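Local coordinates for protein NOVP (Streptomyces caeruleus, PDB 2WK1) that transfers a methyl group from S-adenosyl-L-methionine to the 4-hydroxyl of the noviose moiety, the penultimate step in the biosynthesis of the antibiotic novobiocin, at residues V101-G114 against I207-L219. Numbering follows the deposited sequence.
Sequences VIGNNVPGDLVETG and IDTLAVLRMDGDL. With SAH (S-adenosyl-L-homocysteine), chain B; EDO (1,2-ethanediol), chain F.
Arg214 NH1 is gripped by two carboxylates, Glu112 OE2 from strand 109-113 at 2.9 Å and Asp216 OD2 from the loop that follows strand 212-215 at 3.1 Å, both salt bridges. Glu112 and Arg214 run alongside each other on the same face of the sheet, each with CG anti to its backbone N (chi1 -167° and -174°) and the chain extended beyond it, so that Glu112 OE2 comes alongside Arg214 NH1. Glu112 OE2 meets NH1 nearly along its own C-O axis, with carboxylate and guanidinium planes 73° apart; Asp216 OD2 lies in the guanidinium plane, although NH1 stands above the plane of the Asp216 carboxylate. The other terminal nitrogen, NH2, pairs with Asp243. The amino nitrogen of S-adenosyl-L-homocysteine sits 2.7 Å from Glu112 OE2 and donates to Asp216 OD2 and to the carbonyl of Gly114.

Leading up to this network, strands 109-113 and 212-215 run parallel, neighbours at the centre of the Rossmann-like methyltransferase sheet. Val111 N donates to Val212 O, Arg214 N to Val111 O and Thr113 N to Arg214 O (2.9 Å). A beta bulge shifts the register at the start, where Asp109 O takes Ala211 N at 2.8 Å and, weakly, Val212 N. On the face opposite Glu112, Val111 CG1 packs against Leu213 CD1 (3.5 Å) and Leu210 CD2, while Leu110 CD2 meets Val212 CG2 on the Glu112 side.

Glu112 OE2 and Asp216 OD2, like charges 4.0 Å apart, share Arg214 NH1 and the ligand amine N, which probably offsets their repulsion; in turn the carboxylates, their charge partly offset by Arg214, would be expected to favour the protonated amine.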
# COMPACT_ATOMS: atom_id res chain seq x y z
N VAL A 101 4.15 0.76 -24.29
CA VAL A 101 3.15 0.30 -25.27
C VAL A 101 1.95 1.24 -25.32
O VAL A 101 1.38 1.48 -26.40
CB VAL A 101 2.74 -1.20 -25.13
CG1 VAL A 101 3.95 -2.11 -25.24
CG2 VAL A 101 1.95 -1.49 -23.90
N ILE A 102 1.57 1.80 -24.18
CA ILE A 102 0.48 2.78 -24.15
C ILE A 102 0.94 4.04 -24.87
O ILE A 102 0.21 4.56 -25.70
CB ILE A 102 0.07 3.16 -22.71
CG1 ILE A 102 -0.57 1.95 -22.01
CG2 ILE A 102 -0.88 4.40 -22.74
CD1 ILE A 102 -0.73 2.11 -20.51
N GLY A 103 2.12 4.55 -24.56
CA GLY A 103 2.59 5.80 -25.16
C GLY A 103 2.84 5.73 -26.65
O GLY A 103 2.72 6.74 -27.35
N ASN A 104 3.19 4.55 -27.14
CA ASN A 104 3.43 4.32 -28.56
C ASN A 104 2.24 3.67 -29.28
O ASN A 104 2.34 3.33 -30.45
CB ASN A 104 4.69 3.49 -28.75
CG ASN A 104 5.94 4.29 -28.53
OD1 ASN A 104 6.23 5.24 -29.29
ND2 ASN A 104 6.73 3.91 -27.55
N ASN A 105 1.14 3.50 -28.58
CA ASN A 105 -0.06 2.91 -29.13
C ASN A 105 0.20 1.58 -29.83
O ASN A 105 -0.35 1.28 -30.88
CB ASN A 105 -0.73 3.92 -30.06
CG ASN A 105 -1.20 5.14 -29.32
OD1 ASN A 105 -2.02 5.03 -28.41
ND2 ASN A 105 -0.64 6.28 -29.65
N VAL A 106 1.01 0.75 -29.20
CA VAL A 106 1.21 -0.61 -29.70
C VAL A 106 -0.04 -1.42 -29.34
O VAL A 106 -0.42 -1.47 -28.17
CB VAL A 106 2.43 -1.27 -29.04
CG1 VAL A 106 2.57 -2.75 -29.43
CG2 VAL A 106 3.72 -0.48 -29.34
N PRO A 107 -0.72 -2.03 -30.32
CA PRO A 107 -1.98 -2.71 -29.99
C PRO A 107 -1.76 -3.96 -29.15
O PRO A 107 -0.75 -4.67 -29.30
CB PRO A 107 -2.55 -3.11 -31.34
CG PRO A 107 -1.53 -2.86 -32.33
CD PRO A 107 -0.45 -2.03 -31.77
N GLY A 108 -2.75 -4.27 -28.32
CA GLY A 108 -2.82 -5.56 -27.68
C GLY A 108 -3.15 -5.54 -26.20
O GLY A 108 -3.06 -4.51 -25.51
N ASP A 109 -3.52 -6.73 -25.74
CA ASP A 109 -3.78 -6.97 -24.34
C ASP A 109 -2.47 -7.23 -23.59
O ASP A 109 -1.37 -7.28 -24.17
CB ASP A 109 -4.77 -8.11 -24.19
CG ASP A 109 -6.19 -7.73 -24.62
OD1 ASP A 109 -6.52 -6.51 -24.66
OD2 ASP A 109 -6.95 -8.69 -24.89
N LEU A 110 -2.60 -7.38 -22.27
CA LEU A 110 -1.47 -7.66 -21.40
C LEU A 110 -1.73 -9.03 -20.78
O LEU A 110 -2.88 -9.34 -20.45
CB LEU A 110 -1.40 -6.60 -20.29
CG LEU A 110 -1.41 -5.14 -20.73
CD1 LEU A 110 -1.37 -4.23 -19.50
CD2 LEU A 110 -0.29 -4.84 -21.69
N VAL A 111 -0.70 -9.86 -20.62
CA VAL A 111 -0.87 -11.16 -19.99
C VAL A 111 0.30 -11.51 -19.11
O VAL A 111 1.44 -11.19 -19.46
CB VAL A 111 -1.10 -12.25 -21.05
CG1 VAL A 111 0.09 -12.40 -21.97
CG2 VAL A 111 -1.46 -13.60 -20.38
N GLU A 112 0.03 -12.17 -18.00
CA GLU A 112 1.03 -12.87 -17.24
C GLU A 112 0.68 -14.34 -17.16
O GLU A 112 -0.46 -14.69 -16.84
CB GLU A 112 1.17 -12.34 -15.82
CG GLU A 112 2.46 -12.90 -15.19
CD GLU A 112 2.75 -12.43 -13.79
OE1 GLU A 112 1.79 -12.33 -13.02
OE2 GLU A 112 3.96 -12.18 -13.45
N THR A 113 1.65 -15.18 -17.52
CA THR A 113 1.55 -16.61 -17.38
C THR A 113 2.32 -17.05 -16.16
O THR A 113 3.54 -17.14 -16.18
CB THR A 113 2.00 -17.36 -18.66
OG1 THR A 113 3.32 -16.98 -19.02
CG2 THR A 113 1.09 -17.05 -19.81
N GLY A 114 1.61 -17.25 -15.05
CA GLY A 114 2.17 -17.60 -13.76
C GLY A 114 2.10 -16.41 -12.86
O GLY A 114 2.94 -15.52 -12.95
N ILE A 207 -7.46 -14.63 -26.99
CA ILE A 207 -6.65 -13.43 -27.06
C ILE A 207 -6.29 -13.25 -28.53
O ILE A 207 -5.81 -14.16 -29.17
CB ILE A 207 -5.38 -13.55 -26.23
CG1 ILE A 207 -5.70 -13.88 -24.75
CG2 ILE A 207 -4.55 -12.27 -26.36
CD1 ILE A 207 -4.49 -14.28 -23.94
N ASP A 208 -6.54 -12.06 -29.04
CA ASP A 208 -6.25 -11.72 -30.41
C ASP A 208 -4.78 -11.26 -30.56
O ASP A 208 -3.99 -11.81 -31.32
CB ASP A 208 -7.23 -10.62 -30.81
CG ASP A 208 -7.05 -10.13 -32.21
OD1 ASP A 208 -6.36 -10.79 -33.00
OD2 ASP A 208 -7.65 -9.07 -32.52
N THR A 209 -4.42 -10.23 -29.82
CA THR A 209 -3.09 -9.71 -29.89
C THR A 209 -2.66 -9.26 -28.52
O THR A 209 -3.47 -8.92 -27.66
CB THR A 209 -2.94 -7.92 -30.98
OG1 THR A 209 -3.82 -7.33 -30.27
CG2 THR A 209 -4.44 -8.38 -31.85
N LEU A 210 -1.34 -9.28 -28.35
CA LEU A 210 -0.70 -8.95 -27.08
C LEU A 210 0.31 -7.84 -27.27
O LEU A 210 1.13 -7.86 -28.21
CB LEU A 210 0.03 -10.18 -26.52
CG LEU A 210 -0.84 -11.31 -26.00
CD1 LEU A 210 -0.00 -12.53 -25.71
CD2 LEU A 210 -1.66 -10.83 -24.80
N ALA A 211 0.27 -6.87 -26.38
CA ALA A 211 1.29 -5.84 -26.30
C ALA A 211 2.39 -6.18 -25.30
O ALA A 211 3.56 -5.78 -25.50
CB ALA A 211 0.66 -4.48 -26.00
N VAL A 212 2.07 -6.89 -24.22
CA VAL A 212 3.07 -7.36 -23.26
C VAL A 212 2.74 -8.79 -22.89
O VAL A 212 1.62 -9.08 -22.48
CB VAL A 212 3.15 -6.48 -21.98
CG1 VAL A 212 4.21 -7.05 -21.02
CG2 VAL A 212 3.45 -5.01 -22.31
N LEU A 213 3.72 -9.67 -23.02
CA LEU A 213 3.66 -11.07 -22.60
C LEU A 213 4.68 -11.25 -21.49
O LEU A 213 5.85 -11.19 -21.76
CB LEU A 213 4.00 -11.96 -23.77
CG LEU A 213 4.25 -13.45 -23.55
CD1 LEU A 213 3.10 -14.08 -22.77
CD2 LEU A 213 4.55 -14.16 -24.88
N ARG A 214 4.22 -11.43 -20.25
CA ARG A 214 5.12 -11.66 -19.11
C ARG A 214 5.04 -13.13 -18.73
O ARG A 214 3.97 -13.65 -18.49
CB ARG A 214 4.80 -10.77 -17.93
CG ARG A 214 5.84 -10.93 -16.82
CD ARG A 214 5.65 -9.97 -15.63
NE ARG A 214 6.93 -9.79 -14.97
CZ ARG A 214 7.50 -10.71 -14.19
NH1 ARG A 214 6.80 -11.76 -13.77
NH2 ARG A 214 8.74 -10.56 -13.81
N MET A 215 6.18 -13.80 -18.73
CA MET A 215 6.28 -15.23 -18.50
C MET A 215 6.94 -15.47 -17.16
O MET A 215 8.07 -15.02 -16.93
CB MET A 215 7.08 -15.89 -19.62
CG MET A 215 6.56 -15.56 -21.02
SD MET A 215 7.25 -16.63 -22.26
CE MET A 215 8.95 -16.32 -22.00
N ASP A 216 6.27 -16.22 -16.28
CA ASP A 216 6.78 -16.52 -14.95
C ASP A 216 6.25 -17.87 -14.51
O ASP A 216 5.62 -18.00 -13.44
CB ASP A 216 6.33 -15.42 -13.98
CG ASP A 216 7.16 -15.36 -12.69
OD1 ASP A 216 7.91 -16.31 -12.38
OD2 ASP A 216 7.04 -14.32 -11.98
N GLY A 217 6.51 -18.88 -15.32
CA GLY A 217 6.00 -20.23 -15.08
C GLY A 217 7.00 -21.25 -14.58
O GLY A 217 6.66 -22.42 -14.48
N ASP A 218 8.24 -20.82 -14.30
CA ASP A 218 9.27 -21.61 -13.59
C ASP A 218 9.87 -22.86 -14.24
O ASP A 218 10.94 -23.26 -13.82
CB ASP A 218 8.77 -21.98 -12.18
CG ASP A 218 8.85 -20.83 -11.20
OD1 ASP A 218 9.83 -20.03 -11.23
OD2 ASP A 218 7.92 -20.72 -10.38
N LEU A 219 9.21 -23.46 -15.23
CA LEU A 219 9.66 -24.71 -15.86
C LEU A 219 9.94 -24.56 -17.32
O LEU A 219 9.38 -23.68 -17.97
CB LEU A 219 8.56 -25.76 -15.75
CG LEU A 219 8.03 -26.15 -14.39
CD1 LEU A 219 6.89 -27.18 -14.55
CD2 LEU A 219 9.16 -26.67 -13.59
N SAH B . 4.46 -13.71 -11.26
CA SAH B . 4.23 -14.10 -9.82
CB SAH B . 5.08 -15.33 -9.47
CG SAH B . 4.68 -16.58 -10.24
SD SAH B . 5.09 -18.08 -9.32
C SAH B . 4.44 -12.92 -8.91
O SAH B . 4.70 -13.10 -7.72
OXT SAH B . 4.24 -11.80 -9.35
C5' SAH B . 4.85 -19.34 -10.58
C4' SAH B . 3.36 -19.52 -10.97
O4' SAH B . 3.31 -20.28 -12.20
C3' SAH B . 2.50 -20.24 -9.93
O3' SAH B . 1.35 -19.46 -9.55
C2' SAH B . 2.12 -21.55 -10.65
O2' SAH B . 0.83 -22.07 -10.31
C1' SAH B . 2.18 -21.16 -12.13
N9 SAH B . 2.47 -22.23 -13.09
C8 SAH B . 3.71 -22.71 -13.38
N7 SAH B . 3.66 -23.59 -14.40
C5 SAH B . 2.36 -23.65 -14.80
C6 SAH B . 1.64 -24.33 -15.84
N6 SAH B . 2.27 -25.15 -16.66
N1 SAH B . 0.32 -24.10 -15.95
C2 SAH B . -0.32 -23.24 -15.15
N3 SAH B . 0.26 -22.56 -14.15
C4 SAH B . 1.59 -22.73 -13.98
C1 EDO F . 9.25 -17.98 -18.04
O1 EDO F . 8.08 -18.87 -17.85
C2 EDO F . 10.46 -18.25 -17.13
O2 EDO F . 10.50 -17.30 -16.04
O HOH W 1 -7.00 -9.59 -27.58